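PDB 5KVB: gamma-hexachlorocyclohexane dehydrochlorinase from Novosphingobium barchaimii LL02, which probably catalyses two successive dehydrochlorinations of gamma-hexachlorocyclohexane (lindane), giving 1,3,4,6-tetrachloro-1,4-cyclohexadiene by way of gamma-pentachlorocyclohexene. Local coordinates for residues A118-E123 / S134-R139. Sequence-based numbering, arbitrary orientation.
Sequences AVYTSE and SKLNGR
The antiparallel hairpin of strands 113-127 and 130-145, part of the curved sheet of this NTF2-clan, SnoaL-like fold, pairs Val119 with Arg139, Thr121 with Asn137 and Glu123 with Lys135 as hydrogen-bonded pairs. The Thr121-Asn137 pair is closed by Thr121 N to Asn137 O and Asn137 N to Thr121 O (2.8 Å). At the Glu123 end a classic beta bulge sets both Ser134 and Lys135 against Glu123: Ser134 N (2.8 Å) and Lys135 N (3.1 Å) both donate to Glu123 O, from the same face of its carbonyl plane. The Glu123 side chain leaves with CG anti to the backbone N (chi1 -174°), and its OE2 accepts a short bond from Ser134 OG (2.5 Å) on the anti lone pair. The Lys135 side chain crosses that of Glu123 at a slant, its NZ 4.0 Å from Glu123 OE1, beyond a salt bridge. An alanine in place of Glu123 would probably leave Ser134 OG without this acceptor and Lys135 without this nearby negative charge. On the same face, water 1 accepts from Asn137 ND2, donates to Val119 O and bonds Thr121 OG1 at 2.7 Å. On the other face, Leu136 CD1 packs 4.0 Å from Tyr120 CB, both side chains touching helix 10-33; the nearest atoms of the Tyr120 and His80 side chains, the latter the probable proton acceptor, are about 3 Å apart. Across the strands, the side-chain contacts are thus polar and water-bridged on one face and apolar on the other, where Tyr120 lies beside the probable catalytic His80.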
# COMPACT_ATOMS: atom_id res chain seq x y z
N ALA A 118 -5.02 10.68 5.41
CA ALA A 118 -5.73 11.49 4.42
C ALA A 118 -6.47 10.65 3.41
O ALA A 118 -6.12 9.48 3.16
CB ALA A 118 -4.77 12.42 3.71
N VAL A 119 -7.51 11.24 2.82
CA VAL A 119 -8.18 10.66 1.68
C VAL A 119 -7.94 11.56 0.47
O VAL A 119 -8.17 12.77 0.54
CB VAL A 119 -9.69 10.49 1.93
CG1 VAL A 119 -10.43 10.17 0.64
CG2 VAL A 119 -9.92 9.40 2.98
N TYR A 120 -7.44 10.96 -0.61
CA TYR A 120 -7.22 11.67 -1.87
C TYR A 120 -8.33 11.32 -2.85
O TYR A 120 -8.53 10.13 -3.18
CB TYR A 120 -5.86 11.31 -2.49
CG TYR A 120 -4.63 11.93 -1.85
CD1 TYR A 120 -4.66 12.47 -0.57
CD2 TYR A 120 -3.42 11.96 -2.55
CE1 TYR A 120 -3.50 13.02 0.00
CE2 TYR A 120 -2.28 12.52 -2.00
CZ TYR A 120 -2.32 13.04 -0.72
OH TYR A 120 -1.18 13.58 -0.17
N THR A 121 -9.05 12.33 -3.32
CA THR A 121 -10.13 12.16 -4.29
C THR A 121 -9.68 12.79 -5.61
O THR A 121 -9.38 13.99 -5.66
CB THR A 121 -11.43 12.82 -3.80
OG1 THR A 121 -11.76 12.31 -2.49
CG2 THR A 121 -12.57 12.51 -4.71
N SER A 122 -9.57 11.98 -6.66
CA SER A 122 -8.91 12.40 -7.90
C SER A 122 -9.79 12.22 -9.13
O SER A 122 -10.74 11.45 -9.11
CB SER A 122 -7.59 11.63 -8.06
OG SER A 122 -7.80 10.23 -8.00
N GLU A 123 -9.47 12.96 -10.20
CA GLU A 123 -10.11 12.78 -11.50
C GLU A 123 -9.02 12.81 -12.55
O GLU A 123 -8.04 13.57 -12.44
CB GLU A 123 -11.15 13.88 -11.79
CG GLU A 123 -11.96 13.66 -13.07
CD GLU A 123 -12.73 14.90 -13.51
OE1 GLU A 123 -13.91 15.05 -13.09
OE2 GLU A 123 -12.18 15.71 -14.29
N SER A 134 -6.86 15.58 -13.96
CA SER A 134 -7.67 16.79 -14.14
C SER A 134 -8.06 17.40 -12.79
O SER A 134 -8.33 18.60 -12.71
CB SER A 134 -8.92 16.51 -14.97
OG SER A 134 -9.67 15.43 -14.45
N LYS A 135 -8.14 16.58 -11.74
CA LYS A 135 -8.45 17.07 -10.38
C LYS A 135 -7.75 16.26 -9.29
O LYS A 135 -7.64 15.03 -9.40
CB LYS A 135 -9.96 17.00 -10.09
CG LYS A 135 -10.88 17.75 -11.03
CD LYS A 135 -12.32 17.73 -10.49
CE LYS A 135 -13.27 18.33 -11.52
NZ LYS A 135 -14.66 18.43 -10.99
N LEU A 136 -7.35 16.94 -8.21
CA LEU A 136 -6.95 16.26 -6.97
C LEU A 136 -7.46 17.07 -5.80
O LEU A 136 -7.28 18.30 -5.75
CB LEU A 136 -5.44 16.08 -6.88
CG LEU A 136 -4.90 15.45 -5.58
CD1 LEU A 136 -5.48 14.05 -5.31
CD2 LEU A 136 -3.38 15.40 -5.58
N ASN A 137 -8.10 16.37 -4.87
CA ASN A 137 -8.61 16.95 -3.64
C ASN A 137 -8.03 16.14 -2.49
O ASN A 137 -8.16 14.93 -2.46
CB ASN A 137 -10.15 16.92 -3.64
CG ASN A 137 -10.76 17.57 -2.43
OD1 ASN A 137 -11.23 18.71 -2.49
ND2 ASN A 137 -10.79 16.85 -1.31
N GLY A 138 -7.35 16.81 -1.56
CA GLY A 138 -6.81 16.13 -0.40
C GLY A 138 -7.53 16.60 0.86
O GLY A 138 -7.66 17.80 1.09
N ARG A 139 -8.00 15.64 1.65
CA ARG A 139 -8.65 15.90 2.94
C ARG A 139 -7.99 15.10 4.06
O ARG A 139 -7.79 13.89 3.94
CB ARG A 139 -10.14 15.58 2.86
CG ARG A 139 -10.84 15.51 4.21
CD ARG A 139 -12.35 15.58 4.05
NE ARG A 139 -12.78 15.13 2.73
CZ ARG A 139 -13.15 13.88 2.45
NH1 ARG A 139 -13.16 12.95 3.40
NH2 ARG A 139 -13.52 13.56 1.22
O HOH W 1 -10.63 14.01 -0.65